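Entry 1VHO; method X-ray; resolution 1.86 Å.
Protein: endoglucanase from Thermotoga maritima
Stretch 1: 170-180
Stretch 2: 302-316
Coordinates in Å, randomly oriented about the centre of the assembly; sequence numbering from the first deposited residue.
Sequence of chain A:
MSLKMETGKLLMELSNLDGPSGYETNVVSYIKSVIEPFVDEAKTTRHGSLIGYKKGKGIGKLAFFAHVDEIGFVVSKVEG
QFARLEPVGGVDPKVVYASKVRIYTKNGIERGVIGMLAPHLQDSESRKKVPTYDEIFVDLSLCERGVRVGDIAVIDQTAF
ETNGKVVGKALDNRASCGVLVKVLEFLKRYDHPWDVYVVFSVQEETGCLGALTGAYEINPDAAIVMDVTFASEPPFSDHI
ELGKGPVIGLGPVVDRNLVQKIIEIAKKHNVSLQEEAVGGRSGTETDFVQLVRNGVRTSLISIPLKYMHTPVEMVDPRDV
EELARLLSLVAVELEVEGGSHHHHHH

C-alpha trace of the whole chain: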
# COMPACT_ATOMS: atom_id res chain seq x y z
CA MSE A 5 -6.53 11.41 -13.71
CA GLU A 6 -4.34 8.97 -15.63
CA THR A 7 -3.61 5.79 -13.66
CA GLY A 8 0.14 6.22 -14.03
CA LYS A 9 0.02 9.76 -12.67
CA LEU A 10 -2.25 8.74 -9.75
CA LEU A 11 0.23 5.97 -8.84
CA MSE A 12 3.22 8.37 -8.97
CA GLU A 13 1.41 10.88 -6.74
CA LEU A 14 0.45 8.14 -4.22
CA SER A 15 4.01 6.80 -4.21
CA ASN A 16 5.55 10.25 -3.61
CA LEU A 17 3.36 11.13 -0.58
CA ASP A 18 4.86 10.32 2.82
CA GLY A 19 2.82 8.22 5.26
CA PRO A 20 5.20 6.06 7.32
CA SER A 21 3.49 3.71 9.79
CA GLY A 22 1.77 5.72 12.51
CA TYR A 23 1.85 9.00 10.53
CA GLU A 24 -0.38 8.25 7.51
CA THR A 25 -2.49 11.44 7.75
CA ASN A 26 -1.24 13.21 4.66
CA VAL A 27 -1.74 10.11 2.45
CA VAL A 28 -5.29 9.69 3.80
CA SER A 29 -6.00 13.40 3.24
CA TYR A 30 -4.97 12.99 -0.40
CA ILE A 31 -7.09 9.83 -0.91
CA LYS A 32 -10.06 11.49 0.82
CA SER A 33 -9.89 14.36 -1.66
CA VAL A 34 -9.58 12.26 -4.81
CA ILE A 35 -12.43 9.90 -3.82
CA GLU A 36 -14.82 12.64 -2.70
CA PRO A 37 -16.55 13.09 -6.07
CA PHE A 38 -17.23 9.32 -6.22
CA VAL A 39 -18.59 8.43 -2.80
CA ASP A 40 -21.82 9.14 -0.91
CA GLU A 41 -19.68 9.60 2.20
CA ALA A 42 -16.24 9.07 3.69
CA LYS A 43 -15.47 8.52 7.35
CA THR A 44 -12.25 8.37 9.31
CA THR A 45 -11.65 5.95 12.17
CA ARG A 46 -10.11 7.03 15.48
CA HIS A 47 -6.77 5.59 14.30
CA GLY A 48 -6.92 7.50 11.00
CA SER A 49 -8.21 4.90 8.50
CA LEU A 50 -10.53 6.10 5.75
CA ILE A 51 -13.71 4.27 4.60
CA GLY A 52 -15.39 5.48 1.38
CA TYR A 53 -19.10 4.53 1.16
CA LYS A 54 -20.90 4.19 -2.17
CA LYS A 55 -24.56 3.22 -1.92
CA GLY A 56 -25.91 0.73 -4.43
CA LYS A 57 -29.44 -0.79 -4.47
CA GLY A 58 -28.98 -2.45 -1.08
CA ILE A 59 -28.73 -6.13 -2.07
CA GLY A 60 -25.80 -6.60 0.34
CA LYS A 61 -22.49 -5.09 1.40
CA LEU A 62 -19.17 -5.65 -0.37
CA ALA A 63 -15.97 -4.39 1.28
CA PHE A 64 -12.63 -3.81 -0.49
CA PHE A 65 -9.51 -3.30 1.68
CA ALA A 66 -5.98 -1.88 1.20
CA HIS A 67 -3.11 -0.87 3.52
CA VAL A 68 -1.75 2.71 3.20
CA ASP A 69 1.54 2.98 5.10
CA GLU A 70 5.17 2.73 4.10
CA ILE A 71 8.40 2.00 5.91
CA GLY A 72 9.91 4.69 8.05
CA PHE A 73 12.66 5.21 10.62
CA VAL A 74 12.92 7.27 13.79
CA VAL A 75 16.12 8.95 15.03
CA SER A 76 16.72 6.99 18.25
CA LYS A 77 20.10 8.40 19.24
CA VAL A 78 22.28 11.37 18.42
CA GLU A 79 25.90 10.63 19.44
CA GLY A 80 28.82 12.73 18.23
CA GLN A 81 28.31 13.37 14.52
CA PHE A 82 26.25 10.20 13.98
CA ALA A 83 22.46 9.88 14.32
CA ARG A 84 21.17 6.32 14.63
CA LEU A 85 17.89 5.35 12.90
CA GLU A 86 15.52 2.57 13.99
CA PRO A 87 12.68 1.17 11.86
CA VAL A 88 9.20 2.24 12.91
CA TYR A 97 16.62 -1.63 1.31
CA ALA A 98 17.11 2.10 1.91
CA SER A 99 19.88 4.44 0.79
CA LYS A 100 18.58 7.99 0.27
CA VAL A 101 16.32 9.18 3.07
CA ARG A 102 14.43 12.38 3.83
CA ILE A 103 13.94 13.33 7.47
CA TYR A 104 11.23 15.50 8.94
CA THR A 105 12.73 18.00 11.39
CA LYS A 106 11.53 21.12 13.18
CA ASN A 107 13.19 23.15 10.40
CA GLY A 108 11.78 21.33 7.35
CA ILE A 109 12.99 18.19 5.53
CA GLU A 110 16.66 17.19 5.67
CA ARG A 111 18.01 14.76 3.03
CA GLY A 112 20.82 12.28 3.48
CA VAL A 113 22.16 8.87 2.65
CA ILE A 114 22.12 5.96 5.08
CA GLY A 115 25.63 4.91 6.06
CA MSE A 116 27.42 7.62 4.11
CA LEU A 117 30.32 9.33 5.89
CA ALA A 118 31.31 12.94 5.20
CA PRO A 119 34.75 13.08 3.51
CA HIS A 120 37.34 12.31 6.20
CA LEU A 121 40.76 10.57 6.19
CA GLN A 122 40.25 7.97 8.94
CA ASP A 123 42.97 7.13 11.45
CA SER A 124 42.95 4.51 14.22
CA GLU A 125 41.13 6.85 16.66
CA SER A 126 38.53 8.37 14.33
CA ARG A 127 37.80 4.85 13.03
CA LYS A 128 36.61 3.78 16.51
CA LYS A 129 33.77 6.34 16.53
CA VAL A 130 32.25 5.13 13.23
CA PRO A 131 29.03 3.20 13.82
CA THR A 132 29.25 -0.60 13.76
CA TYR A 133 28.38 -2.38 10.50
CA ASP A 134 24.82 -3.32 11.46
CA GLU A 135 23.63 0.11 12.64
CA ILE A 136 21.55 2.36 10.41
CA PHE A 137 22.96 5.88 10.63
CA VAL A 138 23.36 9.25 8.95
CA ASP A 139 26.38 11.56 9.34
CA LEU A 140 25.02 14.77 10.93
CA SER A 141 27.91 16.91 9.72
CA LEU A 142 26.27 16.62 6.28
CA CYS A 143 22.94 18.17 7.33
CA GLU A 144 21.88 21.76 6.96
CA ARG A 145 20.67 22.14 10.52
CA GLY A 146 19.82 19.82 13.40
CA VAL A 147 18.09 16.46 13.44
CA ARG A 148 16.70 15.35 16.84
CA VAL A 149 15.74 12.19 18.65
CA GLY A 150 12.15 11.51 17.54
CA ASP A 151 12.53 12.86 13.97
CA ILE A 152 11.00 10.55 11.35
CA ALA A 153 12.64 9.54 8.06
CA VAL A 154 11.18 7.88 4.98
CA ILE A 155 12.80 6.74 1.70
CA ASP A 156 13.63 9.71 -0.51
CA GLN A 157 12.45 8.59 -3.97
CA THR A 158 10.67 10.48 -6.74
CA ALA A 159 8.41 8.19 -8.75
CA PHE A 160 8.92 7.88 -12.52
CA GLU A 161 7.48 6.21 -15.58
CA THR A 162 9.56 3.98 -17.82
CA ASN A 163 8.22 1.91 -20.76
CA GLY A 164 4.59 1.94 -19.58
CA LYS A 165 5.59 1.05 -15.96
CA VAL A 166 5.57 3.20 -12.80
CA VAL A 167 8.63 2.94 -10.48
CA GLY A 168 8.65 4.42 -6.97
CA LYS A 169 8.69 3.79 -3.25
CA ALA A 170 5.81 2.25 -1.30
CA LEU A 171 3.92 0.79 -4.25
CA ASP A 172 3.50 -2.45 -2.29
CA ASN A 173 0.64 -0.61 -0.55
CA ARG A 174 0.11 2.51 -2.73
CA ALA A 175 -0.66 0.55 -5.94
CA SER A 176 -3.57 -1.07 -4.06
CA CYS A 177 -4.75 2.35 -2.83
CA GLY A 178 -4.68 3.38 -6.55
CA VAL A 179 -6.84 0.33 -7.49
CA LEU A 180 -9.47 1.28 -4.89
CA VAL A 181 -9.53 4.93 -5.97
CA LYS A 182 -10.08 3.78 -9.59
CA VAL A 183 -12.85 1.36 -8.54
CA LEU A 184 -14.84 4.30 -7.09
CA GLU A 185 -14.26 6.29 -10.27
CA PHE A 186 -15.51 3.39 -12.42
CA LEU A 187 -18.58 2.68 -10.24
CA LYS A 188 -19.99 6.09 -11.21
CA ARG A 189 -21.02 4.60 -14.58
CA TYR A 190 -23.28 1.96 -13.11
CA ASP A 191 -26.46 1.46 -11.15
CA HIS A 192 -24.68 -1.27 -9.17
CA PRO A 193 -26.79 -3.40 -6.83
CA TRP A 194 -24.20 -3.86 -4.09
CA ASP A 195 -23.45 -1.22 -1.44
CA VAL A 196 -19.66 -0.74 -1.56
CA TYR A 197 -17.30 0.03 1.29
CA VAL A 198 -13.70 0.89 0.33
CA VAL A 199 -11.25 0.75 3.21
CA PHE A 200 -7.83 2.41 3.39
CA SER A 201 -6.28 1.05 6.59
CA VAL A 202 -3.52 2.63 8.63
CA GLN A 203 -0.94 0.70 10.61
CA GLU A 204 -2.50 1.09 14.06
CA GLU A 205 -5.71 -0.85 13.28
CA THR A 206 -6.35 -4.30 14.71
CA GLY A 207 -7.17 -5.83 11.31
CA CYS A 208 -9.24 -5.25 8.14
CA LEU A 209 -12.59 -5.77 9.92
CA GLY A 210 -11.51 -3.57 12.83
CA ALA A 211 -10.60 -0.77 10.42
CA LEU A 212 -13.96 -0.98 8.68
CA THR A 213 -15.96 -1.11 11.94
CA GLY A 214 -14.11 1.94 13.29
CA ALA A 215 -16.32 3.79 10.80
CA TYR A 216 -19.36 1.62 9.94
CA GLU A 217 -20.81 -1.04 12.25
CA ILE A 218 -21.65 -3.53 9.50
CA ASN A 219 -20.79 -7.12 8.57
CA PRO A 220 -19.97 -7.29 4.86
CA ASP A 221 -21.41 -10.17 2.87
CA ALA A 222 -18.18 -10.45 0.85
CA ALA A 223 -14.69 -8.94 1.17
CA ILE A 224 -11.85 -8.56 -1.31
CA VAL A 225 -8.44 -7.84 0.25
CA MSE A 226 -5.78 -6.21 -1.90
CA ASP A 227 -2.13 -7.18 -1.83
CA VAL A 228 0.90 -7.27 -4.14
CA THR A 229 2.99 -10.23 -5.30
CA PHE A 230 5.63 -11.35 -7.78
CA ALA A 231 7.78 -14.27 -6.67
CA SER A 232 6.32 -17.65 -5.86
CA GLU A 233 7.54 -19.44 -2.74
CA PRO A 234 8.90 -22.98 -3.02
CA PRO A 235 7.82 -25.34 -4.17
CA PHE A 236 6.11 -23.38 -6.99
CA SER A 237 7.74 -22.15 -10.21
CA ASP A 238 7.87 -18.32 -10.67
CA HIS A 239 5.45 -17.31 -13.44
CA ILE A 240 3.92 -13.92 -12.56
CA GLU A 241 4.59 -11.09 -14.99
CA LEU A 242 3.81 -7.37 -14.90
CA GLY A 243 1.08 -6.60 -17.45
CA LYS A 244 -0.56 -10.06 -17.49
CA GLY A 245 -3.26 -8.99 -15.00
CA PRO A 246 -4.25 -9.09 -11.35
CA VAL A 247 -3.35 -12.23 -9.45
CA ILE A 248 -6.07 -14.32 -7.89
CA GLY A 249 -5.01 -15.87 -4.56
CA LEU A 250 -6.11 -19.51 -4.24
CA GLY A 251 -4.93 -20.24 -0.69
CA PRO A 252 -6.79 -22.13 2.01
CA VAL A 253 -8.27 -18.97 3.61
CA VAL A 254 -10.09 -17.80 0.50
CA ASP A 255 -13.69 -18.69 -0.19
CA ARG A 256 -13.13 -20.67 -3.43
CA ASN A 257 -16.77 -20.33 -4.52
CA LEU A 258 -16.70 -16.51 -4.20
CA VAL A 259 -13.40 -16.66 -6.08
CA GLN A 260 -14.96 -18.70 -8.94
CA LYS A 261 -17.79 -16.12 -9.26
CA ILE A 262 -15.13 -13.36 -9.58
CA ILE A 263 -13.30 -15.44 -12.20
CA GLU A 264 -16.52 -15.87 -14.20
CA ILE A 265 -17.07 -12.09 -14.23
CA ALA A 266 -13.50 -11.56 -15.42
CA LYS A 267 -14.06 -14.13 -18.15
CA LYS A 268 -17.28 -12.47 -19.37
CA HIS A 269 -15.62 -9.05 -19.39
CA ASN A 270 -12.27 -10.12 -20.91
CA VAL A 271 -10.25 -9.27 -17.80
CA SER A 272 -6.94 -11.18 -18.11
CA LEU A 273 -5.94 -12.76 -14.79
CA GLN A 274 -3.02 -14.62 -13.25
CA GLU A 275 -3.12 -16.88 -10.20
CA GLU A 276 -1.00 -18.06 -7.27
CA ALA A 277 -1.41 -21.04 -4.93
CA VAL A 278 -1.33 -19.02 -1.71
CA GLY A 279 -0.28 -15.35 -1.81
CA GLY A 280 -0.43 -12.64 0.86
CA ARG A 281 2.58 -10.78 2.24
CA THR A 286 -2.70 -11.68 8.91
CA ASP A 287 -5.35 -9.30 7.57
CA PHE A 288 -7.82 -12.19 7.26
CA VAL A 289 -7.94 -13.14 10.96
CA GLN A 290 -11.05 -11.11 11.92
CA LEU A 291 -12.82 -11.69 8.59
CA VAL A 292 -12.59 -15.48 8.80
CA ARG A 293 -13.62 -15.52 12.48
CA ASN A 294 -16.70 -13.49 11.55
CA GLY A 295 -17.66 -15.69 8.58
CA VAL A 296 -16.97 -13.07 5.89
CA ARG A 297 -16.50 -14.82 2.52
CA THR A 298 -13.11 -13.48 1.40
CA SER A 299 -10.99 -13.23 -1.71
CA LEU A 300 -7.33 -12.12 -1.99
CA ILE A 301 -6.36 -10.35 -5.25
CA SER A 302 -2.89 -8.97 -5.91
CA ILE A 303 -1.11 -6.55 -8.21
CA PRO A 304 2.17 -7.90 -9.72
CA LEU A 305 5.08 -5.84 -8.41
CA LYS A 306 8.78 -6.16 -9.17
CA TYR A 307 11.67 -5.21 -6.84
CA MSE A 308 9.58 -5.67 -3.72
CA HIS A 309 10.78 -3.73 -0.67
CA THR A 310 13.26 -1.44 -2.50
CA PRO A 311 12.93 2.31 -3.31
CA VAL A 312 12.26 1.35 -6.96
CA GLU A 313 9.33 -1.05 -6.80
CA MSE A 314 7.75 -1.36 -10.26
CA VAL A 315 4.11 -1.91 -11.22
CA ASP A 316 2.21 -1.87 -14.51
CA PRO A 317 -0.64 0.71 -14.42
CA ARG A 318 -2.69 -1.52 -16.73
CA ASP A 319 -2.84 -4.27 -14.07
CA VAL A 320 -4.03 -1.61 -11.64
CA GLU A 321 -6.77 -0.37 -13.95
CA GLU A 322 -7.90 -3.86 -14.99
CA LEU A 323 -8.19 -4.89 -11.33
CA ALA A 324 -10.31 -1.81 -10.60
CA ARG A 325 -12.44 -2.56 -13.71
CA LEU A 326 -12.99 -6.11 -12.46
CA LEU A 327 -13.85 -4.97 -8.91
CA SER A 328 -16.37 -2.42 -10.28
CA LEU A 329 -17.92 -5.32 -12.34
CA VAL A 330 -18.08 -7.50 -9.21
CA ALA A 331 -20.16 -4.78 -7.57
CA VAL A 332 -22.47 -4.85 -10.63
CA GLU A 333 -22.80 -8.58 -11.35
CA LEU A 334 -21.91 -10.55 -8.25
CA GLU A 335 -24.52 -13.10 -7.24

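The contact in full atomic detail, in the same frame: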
# COMPACT_ATOMS: atom_id res chain seq x y z
N ALA A 170 7.13 2.57 -1.89
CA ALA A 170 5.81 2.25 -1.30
C ALA A 170 4.70 1.80 -2.21
O ALA A 170 3.54 1.70 -1.73
CB ALA A 170 5.30 3.48 -0.51
N LEU A 171 5.01 1.31 -3.41
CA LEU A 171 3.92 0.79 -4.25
C LEU A 171 3.34 -0.48 -3.72
O LEU A 171 2.19 -0.84 -4.03
CB LEU A 171 4.41 0.70 -5.72
CG LEU A 171 4.68 2.03 -6.39
CD1 LEU A 171 5.53 1.87 -7.65
CD2 LEU A 171 3.39 2.77 -6.77
N ASP A 172 4.05 -1.25 -2.85
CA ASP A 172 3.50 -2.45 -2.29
C ASP A 172 2.18 -2.18 -1.56
O ASP A 172 1.43 -3.13 -1.33
CB ASP A 172 4.51 -3.23 -1.43
CG ASP A 172 5.15 -2.32 -0.38
OD1 ASP A 172 4.42 -1.80 0.47
OD2 ASP A 172 6.36 -2.08 -0.45
N ASN A 173 1.94 -0.93 -1.10
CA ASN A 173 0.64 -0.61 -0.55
C ASN A 173 -0.07 0.44 -1.43
O ASN A 173 -1.28 0.42 -1.67
CB ASN A 173 0.75 0.00 0.88
CG ASN A 173 1.05 -1.08 1.90
OD1 ASN A 173 0.69 -2.25 1.66
ND2 ASN A 173 1.54 -0.71 3.08
N ARG A 174 0.71 1.40 -1.96
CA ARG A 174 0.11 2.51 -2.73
C ARG A 174 -0.51 2.06 -4.07
O ARG A 174 -1.52 2.67 -4.49
CB ARG A 174 1.07 3.66 -2.91
CG ARG A 174 1.61 4.30 -1.61
CD ARG A 174 0.55 5.13 -0.87
NE ARG A 174 1.02 5.27 0.52
CZ ARG A 174 2.08 5.94 0.94
NH1 ARG A 174 2.86 6.65 0.12
NH2 ARG A 174 2.40 5.80 2.26
N ALA A 175 -0.01 1.00 -4.68
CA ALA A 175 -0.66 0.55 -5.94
C ALA A 175 -2.06 0.07 -5.61
O ALA A 175 -2.99 0.37 -6.38
CB ALA A 175 0.14 -0.58 -6.58
N SER A 176 -2.26 -0.60 -4.47
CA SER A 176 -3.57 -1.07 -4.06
C SER A 176 -4.52 0.09 -3.72
O SER A 176 -5.73 0.04 -4.00
CB SER A 176 -3.44 -1.99 -2.83
OG SER A 176 -2.71 -3.19 -3.20
N CYS A 177 -3.98 1.14 -3.10
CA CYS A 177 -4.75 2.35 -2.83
C CYS A 177 -5.22 2.88 -4.21
O CYS A 177 -6.40 3.23 -4.30
CB CYS A 177 -3.87 3.47 -2.17
SG CYS A 177 -3.50 2.98 -0.43
N GLY A 178 -4.37 2.91 -5.19
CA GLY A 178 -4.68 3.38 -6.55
C GLY A 178 -5.83 2.52 -7.14
O GLY A 178 -6.77 3.05 -7.74
N VAL A 179 -5.76 1.20 -6.97
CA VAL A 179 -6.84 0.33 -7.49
C VAL A 179 -8.18 0.74 -6.88
O VAL A 179 -9.19 0.95 -7.56
CB VAL A 179 -6.62 -1.15 -7.06
CG1 VAL A 179 -7.91 -1.98 -7.41
CG2 VAL A 179 -5.41 -1.77 -7.70
N LEU A 180 -8.19 0.95 -5.55
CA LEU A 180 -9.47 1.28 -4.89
C LEU A 180 -9.98 2.65 -5.28
O LEU A 180 -11.23 2.83 -5.37
CB LEU A 180 -9.36 1.05 -3.38
CG LEU A 180 -9.00 -0.42 -3.00
CD1 LEU A 180 -9.18 -0.59 -1.50
CD2 LEU A 180 -9.94 -1.39 -3.74
N SER A 302 -4.14 -9.69 -5.95
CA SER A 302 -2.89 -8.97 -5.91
C SER A 302 -2.45 -8.35 -7.22
O SER A 302 -2.71 -8.87 -8.30
CB SER A 302 -1.73 -9.94 -5.49
OG SER A 302 -1.99 -10.38 -4.14
N ILE A 303 -1.71 -7.23 -7.06
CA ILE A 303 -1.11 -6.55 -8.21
C ILE A 303 0.35 -7.02 -8.34
O ILE A 303 1.09 -7.03 -7.33
CB ILE A 303 -1.14 -5.03 -7.94
CG1 ILE A 303 -2.57 -4.48 -8.07
CG2 ILE A 303 -0.21 -4.29 -8.92
CD1 ILE A 303 -3.24 -4.64 -9.42
N PRO A 304 0.79 -7.46 -9.51
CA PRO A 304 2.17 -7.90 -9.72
C PRO A 304 3.10 -6.71 -9.47
O PRO A 304 2.81 -5.60 -9.92
CB PRO A 304 2.26 -8.24 -11.22
CG PRO A 304 0.81 -8.59 -11.56
CD PRO A 304 0.01 -7.56 -10.77
N LEU A 305 4.13 -6.96 -8.69
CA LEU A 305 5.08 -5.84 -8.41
C LEU A 305 6.47 -6.40 -8.49
O LEU A 305 6.75 -7.49 -7.99
CB LEU A 305 4.70 -5.30 -7.02
CG LEU A 305 5.54 -4.16 -6.44
CD1 LEU A 305 4.69 -3.44 -5.39
CD2 LEU A 305 6.82 -4.68 -5.78
N LYS A 306 7.40 -5.66 -9.10
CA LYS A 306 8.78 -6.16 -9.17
C LYS A 306 9.66 -5.34 -8.26
O LYS A 306 9.39 -4.15 -8.02
CB LYS A 306 9.18 -6.04 -10.66
CG LYS A 306 10.36 -6.89 -11.09
CD LYS A 306 10.56 -6.75 -12.60
CE LYS A 306 11.25 -7.97 -13.19
NZ LYS A 306 12.72 -7.96 -12.95
N TYR A 307 10.71 -5.91 -7.69
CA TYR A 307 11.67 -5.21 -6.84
C TYR A 307 11.05 -4.82 -5.50
O TYR A 307 11.21 -3.75 -4.94
CB TYR A 307 12.36 -4.01 -7.52
CG TYR A 307 12.82 -4.34 -8.92
CD1 TYR A 307 13.75 -5.33 -9.18
CD2 TYR A 307 12.24 -3.65 -10.00
CE1 TYR A 307 14.12 -5.62 -10.50
CE2 TYR A 307 12.60 -3.94 -11.30
CZ TYR A 307 13.53 -4.94 -11.54
OH TYR A 307 13.88 -5.22 -12.83
N MSE A 308 10.27 -5.78 -4.98
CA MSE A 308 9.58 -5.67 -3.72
C MSE A 308 10.51 -5.12 -2.63
O MSE A 308 11.66 -5.54 -2.58
CB MSE A 308 9.23 -7.11 -3.24
CG MSE A 308 8.40 -7.10 -1.97
SE MSE A 308 6.61 -6.52 -2.35
CE MSE A 308 6.04 -7.91 -3.54
N HIS A 309 9.99 -4.27 -1.75
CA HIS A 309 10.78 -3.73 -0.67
C HIS A 309 12.07 -3.04 -1.07
O HIS A 309 13.14 -3.42 -0.52
CB HIS A 309 11.12 -4.85 0.34
CG HIS A 309 9.90 -5.53 0.89
ND1 HIS A 309 9.76 -6.91 0.89
CD2 HIS A 309 8.77 -5.04 1.45
CE1 HIS A 309 8.60 -7.23 1.43
NE2 HIS A 309 7.99 -6.12 1.78
N THR A 310 12.08 -2.23 -2.11
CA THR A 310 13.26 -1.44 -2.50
C THR A 310 12.68 -0.03 -2.79
O THR A 310 11.46 0.05 -2.84
CB THR A 310 13.99 -1.88 -3.76
OG1 THR A 310 13.12 -1.67 -4.92
CG2 THR A 310 14.41 -3.35 -3.71
N PRO A 311 13.48 0.98 -2.99
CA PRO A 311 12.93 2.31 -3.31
C PRO A 311 12.37 2.35 -4.73
O PRO A 311 11.71 3.33 -5.12
CB PRO A 311 14.15 3.24 -3.24
CG PRO A 311 15.09 2.52 -2.28
CD PRO A 311 14.93 1.05 -2.76
N VAL A 312 12.70 1.39 -5.57
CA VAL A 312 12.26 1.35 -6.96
C VAL A 312 11.35 0.18 -7.31
O VAL A 312 11.52 -0.52 -8.33
CB VAL A 312 13.45 1.43 -7.94
CG1 VAL A 312 14.08 2.82 -7.88
CG2 VAL A 312 14.48 0.36 -7.61
N GLU A 313 10.31 -0.02 -6.46
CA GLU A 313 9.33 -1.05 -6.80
C GLU A 313 8.75 -0.68 -8.17
O GLU A 313 8.60 0.50 -8.42
CB GLU A 313 8.18 -1.09 -5.78
CG GLU A 313 8.79 -1.59 -4.42
CD GLU A 313 7.75 -1.60 -3.32
OE1 GLU A 313 6.81 -0.80 -3.36
OE2 GLU A 313 7.91 -2.41 -2.36
N MSE A 314 8.29 -1.66 -8.93
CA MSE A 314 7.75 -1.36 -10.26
C MSE A 314 6.42 -2.05 -10.48
O MSE A 314 6.28 -3.23 -10.13
CB MSE A 314 8.77 -1.92 -11.30
CG MSE A 314 8.24 -1.70 -12.74
SE MSE A 314 9.46 -2.53 -13.99
CE MSE A 314 10.91 -1.30 -13.92
N VAL A 315 5.43 -1.31 -10.93
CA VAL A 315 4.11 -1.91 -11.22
C VAL A 315 3.70 -1.46 -12.64
O VAL A 315 4.21 -0.45 -13.17
CB VAL A 315 3.00 -1.47 -10.26
CG1 VAL A 315 3.31 -1.95 -8.83
CG2 VAL A 315 2.84 0.05 -10.28
N ASP A 316 2.76 -2.23 -13.21
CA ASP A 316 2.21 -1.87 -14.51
C ASP A 316 0.86 -1.22 -14.28
O ASP A 316 -0.08 -1.88 -13.78
CB ASP A 316 2.01 -3.19 -15.32
CG ASP A 316 1.69 -2.89 -16.77
OD1 ASP A 316 0.87 -1.97 -17.01
OD2 ASP A 316 2.30 -3.50 -17.68
O HOH W 1 9.37 0.91 -1.28

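Where a helix lies against a β-strand, one side of the helix usually carries the apolar side chains, and in this endoglucanase the contact between 170-180 and 302-316 is a compact example. L171, A175 and V179, spaced four apart, all direct their CA-to-CB bonds toward the other stretch, where I303, L305 and V315 answer. V179 CG2 lies 3.9 Å from I303 CG1, and the small A175 touches both I303 and V315, its CB 4.1 Å from V315 CG1 and 4.4 Å from I303 CG2. L171 reaches V315 through its CD1, 4.2 Å from V315 CG2, while L171 CB sits 4.2 Å from L305 CD1. These are van der Waals contacts between buried groups. Helix 171-180 runs nearly along strand 313-315, the two directions differing by 26° and the axes approaching to 9.0 Å. That strand pairs with the neighbouring segment through reciprocal backbone hydrogen bonds, K306 N to M314 O and M314 N to K306 O, both 2.9 Å.

Toward the helix start the chemistry turns polar. The free NH groups of a first turn need acceptors from elsewhere, and an acid can supply them. E313 extends its carboxylate to this turn, and D172 N donates a hydrogen bond to E313 OE1 at 2.8 Å; L171 N is equally near E313 OE1, at 2.8 Å. The other oxygen, E313 OE2, accepts from H309 N at 2.9 Å, so one carboxylate ties the helix start to its own loop. D172 OD2 stands just 2.5 Å from E313 OE2, a separation at which one of the two acids probably carries a proton. M308 SE, 4.0 Å from D172 CB, packs beside this pair. Finally, a water bridges the backbones, accepting from A170 N at 2.9 Å and donating to T310 O at 2.7 Å.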